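PDB 4D3D: imine reductase from Bacillus cereus, which catalyses the NADPH-dependent, S-selective reduction of the cyclic imine 2-methylpyrroline to the corresponding amine. Local coordinates for the interface of chains A and B. Residues are numbered along the deposited sequence; one frame, centred on the assembly and turned at random. Chains: chain A/B, Imine reductase.

Contact 1: the interface of chains A and B. Residues chain A 255, 259, 279, 283, 296, 299; chain B 194-195, 198-199.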
# COMPACT_ATOMS: atom_id res chain seq x y z
N GLY A 255 0.01 7.27 16.12
CA GLY A 255 0.49 6.65 14.89
C GLY A 255 1.90 6.23 15.05
O GLY A 255 2.28 5.15 14.61
N VAL A 259 3.56 2.46 14.49
CA VAL A 259 4.71 2.17 13.65
C VAL A 259 5.85 1.55 14.37
O VAL A 259 6.53 0.63 13.88
CB VAL A 259 5.19 3.42 12.83
CG1 VAL A 259 6.38 3.12 11.96
CG2 VAL A 259 4.08 3.92 11.98
N VAL A 279 9.49 4.59 7.09
CA VAL A 279 8.18 5.03 7.53
C VAL A 279 8.35 5.68 8.95
O VAL A 279 7.88 6.82 9.18
CB VAL A 279 7.19 3.87 7.59
CG1 VAL A 279 5.88 4.25 8.23
CG2 VAL A 279 6.94 3.31 6.14
N PHE A 283 7.58 9.68 10.40
CA PHE A 283 6.81 9.98 11.58
C PHE A 283 7.61 10.80 12.56
O PHE A 283 7.08 11.79 13.16
CB PHE A 283 6.26 8.70 12.26
CG PHE A 283 4.93 8.21 11.72
CD1 PHE A 283 4.92 7.53 10.46
CD2 PHE A 283 3.75 8.40 12.37
CE1 PHE A 283 3.74 7.14 9.93
CE2 PHE A 283 2.55 7.99 11.86
CZ PHE A 283 2.56 7.35 10.59
N PHE A 296 -2.07 12.39 11.44
CA PHE A 296 -0.88 11.89 10.69
C PHE A 296 -0.88 12.40 9.26
O PHE A 296 0.18 12.38 8.61
CB PHE A 296 -0.84 10.34 10.67
CG PHE A 296 -1.67 9.70 9.59
CD1 PHE A 296 -3.01 9.42 9.76
CD2 PHE A 296 -1.06 9.28 8.40
CE1 PHE A 296 -3.76 8.81 8.78
CE2 PHE A 296 -1.79 8.64 7.41
CZ PHE A 296 -3.15 8.42 7.58
N LEU A 299 2.01 14.68 8.02
CA LEU A 299 3.23 14.21 7.41
C LEU A 299 3.40 14.61 5.93
O LEU A 299 4.53 14.67 5.44
CB LEU A 299 3.42 12.72 7.57
CG LEU A 299 3.47 12.23 9.05
CD1 LEU A 299 3.52 10.76 9.10
CD2 LEU A 299 4.63 12.83 9.73
N PHE B 194 -0.99 -0.77 6.09
CA PHE B 194 -1.71 0.47 6.30
C PHE B 194 -0.83 1.67 6.26
O PHE B 194 -1.02 2.61 5.48
CB PHE B 194 -2.57 0.47 7.60
CG PHE B 194 -3.32 1.80 7.76
CD1 PHE B 194 -4.56 1.94 7.14
CD2 PHE B 194 -2.81 2.83 8.53
CE1 PHE B 194 -5.26 3.14 7.27
CE2 PHE B 194 -3.48 4.05 8.60
CZ PHE B 194 -4.70 4.18 7.97
N TRP B 195 0.17 1.69 7.15
CA TRP B 195 0.98 2.90 7.25
C TRP B 195 1.89 3.16 6.03
O TRP B 195 2.03 4.32 5.60
CB TRP B 195 1.86 2.89 8.51
CG TRP B 195 1.11 2.90 9.82
CD1 TRP B 195 1.17 1.95 10.80
CD2 TRP B 195 0.26 3.93 10.31
NE1 TRP B 195 0.42 2.36 11.89
CE2 TRP B 195 -0.21 3.52 11.58
CE3 TRP B 195 -0.19 5.13 9.78
CZ2 TRP B 195 -1.10 4.30 12.34
CZ3 TRP B 195 -1.09 5.94 10.57
CH2 TRP B 195 -1.49 5.50 11.82
N MET B 198 -0.53 4.14 3.11
CA MET B 198 -1.08 5.49 3.29
C MET B 198 -0.03 6.59 3.19
O MET B 198 -0.28 7.69 2.60
CB MET B 198 -1.85 5.58 4.60
CG MET B 198 -3.16 4.88 4.55
SD MET B 198 -4.36 5.33 3.27
CE MET B 198 -4.66 7.05 3.71
N LEU B 199 1.20 6.36 3.65
CA LEU B 199 2.22 7.33 3.42
C LEU B 199 2.52 7.48 1.91
O LEU B 199 2.90 8.55 1.44
CB LEU B 199 3.58 7.05 4.11
CG LEU B 199 3.61 7.37 5.61
CD1 LEU B 199 5.00 7.55 6.15
CD2 LEU B 199 2.66 8.37 6.08

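Contact 2: the interface of chains A and B. Residues chain A 200-201, 203-204, 207, 262, 276; chain B 189, 192-193, 303.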
# COMPACT_ATOMS: atom_id res chain seq x y z
N SER A 200 5.18 -3.12 0.46
CA SER A 200 4.72 -3.32 1.84
C SER A 200 4.00 -4.60 2.09
O SER A 200 4.19 -5.24 3.16
CB SER A 200 3.88 -2.13 2.35
OG SER A 200 2.51 -2.20 1.93
N TYR A 201 3.23 -5.08 1.09
CA TYR A 201 2.65 -6.43 1.12
C TYR A 201 3.70 -7.50 1.20
O TYR A 201 3.59 -8.44 2.03
CB TYR A 201 1.68 -6.62 -0.07
CG TYR A 201 1.34 -8.05 -0.29
CD1 TYR A 201 0.46 -8.70 0.55
CD2 TYR A 201 2.00 -8.80 -1.29
CE1 TYR A 201 0.23 -10.08 0.35
CE2 TYR A 201 1.72 -10.16 -1.50
CZ TYR A 201 0.84 -10.76 -0.67
OH TYR A 201 0.63 -12.11 -0.76
N HIS A 203 6.74 -7.24 2.19
CA HIS A 203 7.42 -7.12 3.52
C HIS A 203 6.57 -7.75 4.65
O HIS A 203 7.07 -8.58 5.46
CB HIS A 203 7.65 -5.62 3.78
CG HIS A 203 8.42 -5.41 5.00
ND1 HIS A 203 7.82 -5.23 6.25
CD2 HIS A 203 9.74 -5.32 5.18
CE1 HIS A 203 8.79 -5.11 7.14
NE2 HIS A 203 9.96 -5.16 6.52
N ALA A 204 5.29 -7.43 4.70
CA ALA A 204 4.34 -8.01 5.63
C ALA A 204 4.30 -9.54 5.49
O ALA A 204 4.23 -10.28 6.50
CB ALA A 204 2.95 -7.41 5.45
N ILE A 207 7.27 -11.28 7.07
CA ILE A 207 7.04 -11.38 8.54
C ILE A 207 6.10 -12.61 8.80
O ILE A 207 6.34 -13.45 9.67
CB ILE A 207 6.47 -10.08 9.16
CG1 ILE A 207 7.44 -8.90 8.97
CG2 ILE A 207 6.15 -10.30 10.62
CD1 ILE A 207 6.82 -7.56 9.38
N VAL A 262 5.28 -2.13 14.64
CA VAL A 262 5.58 -2.78 13.33
C VAL A 262 7.05 -2.97 13.19
O VAL A 262 7.52 -4.03 12.80
CB VAL A 262 5.00 -1.98 12.14
CG1 VAL A 262 5.51 -2.58 10.81
CG2 VAL A 262 3.50 -1.95 12.14
N PRO A 276 10.08 -0.32 6.84
CA PRO A 276 9.38 0.30 7.98
C PRO A 276 10.23 1.35 8.71
O PRO A 276 9.65 2.27 9.33
CB PRO A 276 8.99 -0.90 8.86
CG PRO A 276 9.98 -1.96 8.51
CD PRO A 276 10.22 -1.78 7.01
N ILE B 189 1.02 -7.09 10.95
CA ILE B 189 1.34 -7.17 9.47
C ILE B 189 0.27 -6.36 8.66
O ILE B 189 0.62 -5.77 7.63
CB ILE B 189 1.50 -8.62 8.97
CG1 ILE B 189 0.22 -9.41 9.03
CG2 ILE B 189 2.67 -9.27 9.70
CD1 ILE B 189 0.41 -10.85 8.51
N ASP B 192 1.57 -2.78 8.96
CA ASP B 192 2.72 -2.58 8.09
C ASP B 192 2.18 -2.06 6.69
O ASP B 192 2.68 -1.04 6.16
CB ASP B 192 3.47 -3.94 8.00
CG ASP B 192 4.82 -3.88 7.33
OD1 ASP B 192 5.37 -2.78 7.13
OD2 ASP B 192 5.28 -5.04 7.05
N ILE B 193 1.18 -2.74 6.17
CA ILE B 193 0.53 -2.29 4.89
C ILE B 193 -0.17 -0.92 5.06
O ILE B 193 0.08 -0.02 4.27
CB ILE B 193 -0.44 -3.34 4.39
CG1 ILE B 193 0.30 -4.61 3.98
CG2 ILE B 193 -1.19 -2.80 3.21
CD1 ILE B 193 -0.61 -5.78 3.59
N PHE B 303 13.76 -9.19 1.62
CA PHE B 303 13.16 -8.93 2.91
C PHE B 303 13.52 -10.07 3.90
O PHE B 303 13.73 -9.81 5.09
CB PHE B 303 11.68 -8.75 2.78
CG PHE B 303 11.25 -7.50 2.07
CD1 PHE B 303 11.90 -6.29 2.29
CD2 PHE B 303 10.20 -7.48 1.16
CE1 PHE B 303 11.50 -5.14 1.67
CE2 PHE B 303 9.81 -6.31 0.51
CZ PHE B 303 10.42 -5.13 0.80

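Contact 1: the interface of chains A and B
B:Trp195, on the long helix 182-210 of one subunit, packs into the C-terminal helices 252-268 and 274-288 and the short 3-10 turn 296-299 of the other, where A:Val259, A:Phe283 and A:Phe296 receive it. This belongs to the helical dimer core typical of imine reductases, in which the C-terminal domains of two chains intertwine. With CG anti to its own carbonyl carbon and beside the backbone N (chi1 -64°), the indole swings out from helix 182-210 towards chain A and turns one face to it. Over that face come three groups. The methyl CG2 of A:Val259 sits on the pyrrole part, 3.7 Å from CD1 of B:Trp195. The ring tip CZ of A:Phe283 points at the benzo part, 3.6 Å from CE3 of B:Trp195, with the two planes at 83°. Near the far end the backbone of A:Gly255 lies close, its CA 3.8 Å from CZ2 of B:Trp195. The opposite indole face is backed by B:Phe194 of the same helix, through CD2.

With A:Phe296 the roles reverse. Its CG stands between the backbone N and carbonyl carbon (chi1 84°), and the ring presents a face to the indole edge: CZ3 of B:Trp195 points at the ring centre and lies 3.9 Å from CG of A:Phe296. The tryptophan is thus face to one phenylalanine and edge to another. CE2 of A:Phe296 also meets CB of B:Met198.

One helical turn on, B:Leu199 spreads its two methyls. CD1 reaches CG1 of A:Val279 at 4.0 Å, and CD2 reaches CD1 of A:Leu299 at 3.9 Å. Within chain A, that same A:Leu299 methyl covers one face of A:Phe283, while A:Val259 CG2 lies over the other, which should keep the ring steady against the indole face. No polar pair bridges the patch; it probably serves as an apolar anchor between the two subunits.

Contact 2: the interface of chains A and B
CG of A:His203 is anti to its backbone N (chi1 -175°), and CG of B:Asp192 is likewise anti to its own N, which brings imidazole and carboxylate together between the two copies of helix 182-210. ND1 of A:His203 donates a hydrogen bond to OD2 of B:Asp192 at 2.7 Å. The bond is nearly straight, 168° at the hydrogen; OD2 lies in the imidazole plane and accepts through its syn lone pair. The two planes are turned 80° apart, so the carboxylate stands almost upright against the ring edge. A nearby carboxylate would be expected to favour the protonated imidazole, although the hydrogens are not seen.

Apolar groups hem in the aspartate. CG1 of A:Val262, from helix 252-268, comes across its side chain and lies 3.7 Å from CB of B:Asp192. CD1 of A:Ile207 approaches OD2, as does the methyl of A:Ala204, so the bonded oxygen is bordered mostly by hydrocarbon; the backbone N of A:Ala204 is also near, 3.4 Å from OD2 of B:Asp192, but does not count as a bond. This packing should help fix the carboxylate in its rotation.

At another part of its edge the histidine meets B:Phe303. The rings are roughly perpendicular, edge-to-face, with CD2 of A:His203 3.7 Å from CD1 of B:Phe303, while CB of the histidine lies over the phenylalanine face towards its rim. Imidazole and main chain of A:His203 are therefore packed by the partner's C-terminal helix as well as bonded to its long helix.

Along helix 182-210, small groups allow close approach. The methyl of A:Ala204 lies 3.6 Å from the backbone O of B:Ile189. A:Ile207 and B:Ile189 run antiparallel alongside one another, their CG2 methyls 3.7 Å apart. At the other end of the patch, the hydroxyl OG of A:Ser200 rests against the partner backbone, 3.6 Å from CA of B:Ile193.

The C-alpha centres of contact 1 and contact 2 are about 13 Å apart, and both draw on helix 182-210 of chain B: residues 189 to 193 serve contact 2, and 194 to 199 continue directly into contact 1. From chain A, helices 252-268 and 274-288 contribute to both. Contact 2 adds the partner's own helix 182-210, whereas contact 1 adds its 3-10 turn 296-299. One helix thus carries a polar, directional link followed by a purely apolar stretch. The two-fold axis repeats both with the chains exchanged, consistent with a tightly intertwined dimer.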